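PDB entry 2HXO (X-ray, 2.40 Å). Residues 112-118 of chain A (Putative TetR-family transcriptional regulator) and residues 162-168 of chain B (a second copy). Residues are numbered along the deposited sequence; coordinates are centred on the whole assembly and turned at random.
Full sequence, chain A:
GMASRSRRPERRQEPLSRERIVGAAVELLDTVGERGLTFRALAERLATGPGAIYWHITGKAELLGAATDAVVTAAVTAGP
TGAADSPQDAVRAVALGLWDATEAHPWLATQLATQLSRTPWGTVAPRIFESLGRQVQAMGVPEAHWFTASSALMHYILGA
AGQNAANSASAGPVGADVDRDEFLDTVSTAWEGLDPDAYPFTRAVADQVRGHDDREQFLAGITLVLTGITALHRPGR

Chain A, residues 112-118: LATQLSR
Chain B, residues 162-168: GQNAANS

Where two helices cross, short and long side chains can share one contact, and the meeting of two copies of a putative TetR-family regulator is a worked example: a short serine stands at the closer pair of the register and a long glutamine at the wider one. The chain A stretch continues a helix begun earlier, as do residues 162-167 of chain B. The axes approach to 9.2 Å, and their N-to-C directions differ by 56°, with a signed crossing angle of -56°. In register, the CA atoms of Ser A117 and Asn B167 lie 5.4 Å apart, and one turn earlier those of Ala A113 and Gln B163 are 6.5 Å apart. Together the stretches bury 230 Å², most of it on Gln B163, Ser A117 and Ala A113.

Gln B163 has the largest covered area. Its CA-to-CB bond points sideways, but an m,m conformation (chi1 -77°, chi2 -57°, chi3 115°) brings the amide across to the other helix. There Gln B163 OE1 sits 3.3 Å from Ala A113 CB, while Gln B163 NE2 lies 3.8 Å from Leu A116 CB and 3.6 Å from Ser A117 OG. These are packing contacts, with no hydrogen bond from the Gln B163 amide to the chain A stretch. The methyl of Ala A113 takes up little room and so leaves space for the glutamine's end; Leu A116, whose CB points toward chain B, adds an aliphatic surface beside it.

Ser A117 also points toward the partner, in the m rotamer (chi1 -59°). Its short side chain suits the closer pair in the register: Ser A117 OG lies 3.4 Å from Ala B166 CB and 2.8 Å from Asn B167 OD1. Ser A117 OG is also 2.7 Å from Ala A113 O, one turn back in its own helix, so its single proton has two acceptors within reach and the geometry does not choose between them. Asn B167 leaves its backbone sideways, yet chi1 of -58° (m) and chi2 of -14° bring its end nearer chain A.

The backbones support this arrangement. In chain A, phi/psi is near -65/-42 at Ala A113 but drifts to -93/-2 at Leu A116 and -111/-34 at Ser A117; Leu A116 N bonds to Leu A112 O at 3.0 Å and Arg A118 N to Thr A114 O at 2.9 Å. Chain B stays regular through Asn B167, where Asn B167 N reaches Gln B163 O at 3.0 Å. Ser B168 then leaves helical phi/psi, Ser B168 OG bonding to Asn B164 O at 3.0 Å, clear of the contact.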

ATOM      1  N   LEU A 112       3.816  -8.835  -4.324  1.00 57.72           N
ATOM      2  CA  LEU A 112       4.389  -8.526  -3.018  1.00 57.62           C
ATOM      3  C   LEU A 112       3.318  -8.595  -1.926  1.00 58.42           C
ATOM      4  O   LEU A 112       3.576  -9.065  -0.816  1.00 57.70           O
ATOM      5  CB  LEU A 112       5.025  -7.138  -3.036  1.00 56.37           C
ATOM      6  CG  LEU A 112       6.284  -6.963  -3.886  1.00 56.28           C
ATOM      7  CD1 LEU A 112       6.655  -5.488  -3.930  1.00 55.35           C
ATOM      8  CD2 LEU A 112       7.429  -7.788  -3.312  1.00 54.82           C
ATOM      9  N   ALA A 113       2.113  -8.137  -2.244  1.00 59.12           N
ATOM     10  CA  ALA A 113       1.016  -8.176  -1.281  1.00 60.92           C
ATOM     11  C   ALA A 113       0.653  -9.625  -0.965  1.00 61.62           C
ATOM     12  O   ALA A 113       0.408  -9.982   0.186  1.00 62.39           O
ATOM     13  CB  ALA A 113      -0.200  -7.445  -1.838  1.00 60.89           C
ATOM     14  N   THR A 114       0.612 -10.455  -2.001  1.00 62.58           N
ATOM     15  CA  THR A 114       0.288 -11.865  -1.839  1.00 63.45           C
ATOM     16  C   THR A 114       1.437 -12.574  -1.144  1.00 63.54           C
ATOM     17  O   THR A 114       1.232 -13.519  -0.387  1.00 63.52           O
ATOM     18  CB  THR A 114       0.026 -12.534  -3.203  1.00 63.23           C
ATOM     19  OG1 THR A 114       1.119 -12.268  -4.085  1.00 64.74           O
ATOM     20  CG2 THR A 114      -1.258 -11.993  -3.816  1.00 63.02           C
ATOM     21  N   GLN A 115       2.647 -12.092  -1.396  1.00 64.18           N
ATOM     22  CA  GLN A 115       3.846 -12.664  -0.807  1.00 65.06           C
ATOM     23  C   GLN A 115       3.847 -12.462   0.705  1.00 66.02           C
ATOM     24  O   GLN A 115       4.275 -13.339   1.452  1.00 66.12           O
ATOM     25  CB  GLN A 115       5.079 -12.003  -1.417  1.00 65.31           C
ATOM     26  CG  GLN A 115       6.351 -12.803  -1.289  1.00 66.74           C
ATOM     27  CD  GLN A 115       6.401 -13.992  -2.228  1.00 67.95           C
ATOM     28  OE1 GLN A 115       6.825 -15.138  -1.711  1.00 69.17           O
ATOM     29  NE2 GLN A 115       6.078 -13.878  -3.410  1.00 68.27           N
ATOM     30  N   LEU A 116       3.358 -11.307   1.152  1.00 67.13           N
ATOM     31  CA  LEU A 116       3.326 -10.995   2.578  1.00 68.32           C
ATOM     32  C   LEU A 116       2.017 -11.381   3.257  1.00 69.47           C
ATOM     33  O   LEU A 116       1.870 -11.218   4.468  1.00 69.94           O
ATOM     34  CB  LEU A 116       3.568  -9.503   2.802  1.00 67.82           C
ATOM     35  CG  LEU A 116       4.648  -8.821   1.965  1.00 67.64           C
ATOM     36  CD1 LEU A 116       4.828  -7.401   2.456  1.00 67.37           C
ATOM     37  CD2 LEU A 116       5.950  -9.586   2.051  1.00 67.65           C
ATOM     38  N   SER A 117       1.069 -11.900   2.490  1.00 70.86           N
ATOM     39  CA  SER A 117      -0.220 -12.276   3.054  1.00 72.03           C
ATOM     40  C   SER A 117      -0.494 -13.775   3.091  1.00 72.80           C
ATOM     41  O   SER A 117      -1.146 -14.265   4.017  1.00 72.64           O
ATOM     42  CB  SER A 117      -1.342 -11.592   2.274  1.00 72.69           C
ATOM     43  OG  SER A 117      -1.199 -10.184   2.321  1.00 74.98           O
ATOM     44  N   ARG A 118      -0.005 -14.507   2.092  1.00 73.21           N
ATOM     45  CA  ARG A 118      -0.267 -15.940   2.037  1.00 73.49           C
ATOM     46  C   ARG A 118       0.952 -16.803   1.769  1.00 72.53           C
ATOM     47  O   ARG A 118       0.820 -18.017   1.599  1.00 72.91           O
ATOM     48  CB  ARG A 118      -1.314 -16.238   0.957  1.00 75.13           C
ATOM     49  CG  ARG A 118      -2.388 -15.167   0.788  1.00 77.39           C
ATOM     50  CD  ARG A 118      -3.557 -15.694  -0.041  1.00 79.07           C
ATOM     51  NE  ARG A 118      -3.104 -16.442  -1.211  1.00 79.89           N
ATOM     52  CZ  ARG A 118      -2.416 -15.914  -2.219  1.00 80.84           C
ATOM     53  NH1 ARG A 118      -2.102 -14.625  -2.208  1.00 81.05           N
ATOM     54  NH2 ARG A 118      -2.032 -16.681  -3.234  1.00 80.95           N
TER
ATOM     55  N   GLY B 162      -3.936  -1.441   3.461  1.00 48.25           N
ATOM     56  CA  GLY B 162      -4.058  -2.255   2.265  1.00 48.51           C
ATOM     57  C   GLY B 162      -3.622  -3.676   2.546  1.00 49.35           C
ATOM     58  O   GLY B 162      -4.293  -4.626   2.151  1.00 50.08           O
ATOM     59  N   GLN B 163      -2.497  -3.824   3.239  1.00 50.16           N
ATOM     60  CA  GLN B 163      -1.993  -5.146   3.577  1.00 52.26           C
ATOM     61  C   GLN B 163      -2.902  -5.840   4.570  1.00 51.09           C
ATOM     62  O   GLN B 163      -3.097  -7.047   4.495  1.00 49.76           O
ATOM     63  CB  GLN B 163      -0.582  -5.057   4.151  1.00 54.35           C
ATOM     64  CG  GLN B 163       0.468  -4.826   3.087  1.00 59.17           C
ATOM     65  CD  GLN B 163       0.442  -5.902   2.009  1.00 60.15           C
ATOM     66  OE1 GLN B 163       0.113  -5.502   0.777  1.00 61.10           O
ATOM     67  NE2 GLN B 163       0.711  -7.075   2.282  1.00 59.39           N
ATOM     68  N   ASN B 164      -3.457  -5.068   5.497  1.00 51.59           N
ATOM     69  CA  ASN B 164      -4.354  -5.615   6.504  1.00 52.72           C
ATOM     70  C   ASN B 164      -5.582  -6.206   5.815  1.00 53.74           C
ATOM     71  O   ASN B 164      -6.046  -7.290   6.175  1.00 53.53           O
ATOM     72  CB  ASN B 164      -4.779  -4.523   7.486  1.00 52.02           C
ATOM     73  CG  ASN B 164      -5.555  -5.076   8.675  1.00 50.50           C
ATOM     74  OD1 ASN B 164      -5.057  -5.930   9.414  1.00 49.63           O
ATOM     75  ND2 ASN B 164      -6.772  -4.584   8.868  1.00 48.17           N
ATOM     76  N   ALA B 165      -6.095  -5.487   4.819  1.00 53.31           N
ATOM     77  CA  ALA B 165      -7.253  -5.946   4.070  1.00 54.60           C
ATOM     78  C   ALA B 165      -6.892  -7.232   3.336  1.00 55.46           C
ATOM     79  O   ALA B 165      -7.688  -8.164   3.283  1.00 55.02           O
ATOM     80  CB  ALA B 165      -7.699  -4.880   3.086  1.00 52.97           C
ATOM     81  N   ALA B 166      -5.689  -7.280   2.772  1.00 57.86           N
ATOM     82  CA  ALA B 166      -5.233  -8.471   2.061  1.00 61.47           C
ATOM     83  C   ALA B 166      -5.215  -9.676   3.009  1.00 63.99           C
ATOM     84  O   ALA B 166      -5.526 -10.800   2.611  1.00 64.63           O
ATOM     85  CB  ALA B 166      -3.839  -8.241   1.483  1.00 60.82           C
ATOM     86  N   ASN B 167      -4.853  -9.427   4.266  1.00 66.26           N
ATOM     87  CA  ASN B 167      -4.800 -10.477   5.282  1.00 68.87           C
ATOM     88  C   ASN B 167      -6.213 -10.882   5.730  1.00 70.66           C
ATOM     89  O   ASN B 167      -6.462 -12.043   6.059  1.00 71.24           O
ATOM     90  CB  ASN B 167      -3.988  -9.989   6.491  1.00 68.53           C
ATOM     91  CG  ASN B 167      -2.567  -9.576   6.119  1.00 67.69           C
ATOM     92  OD1 ASN B 167      -2.134  -9.949   4.920  1.00 70.00           O
ATOM     93  ND2 ASN B 167      -1.871  -8.936   6.905  1.00 63.96           N
ATOM     94  N   SER B 168      -7.132  -9.920   5.742  1.00 72.94           N
ATOM     95  CA  SER B 168      -8.516 -10.172   6.137  1.00 75.33           C
ATOM     96  C   SER B 168      -9.299 -10.811   4.985  1.00 77.30           C
ATOM     97  O   SER B 168     -10.514 -10.996   5.076  1.00 78.23           O
ATOM     98  CB  SER B 168      -9.201  -8.862   6.545  1.00 75.53           C
ATOM     99  OG  SER B 168      -8.489  -8.202   7.579  1.00 76.13           O
TER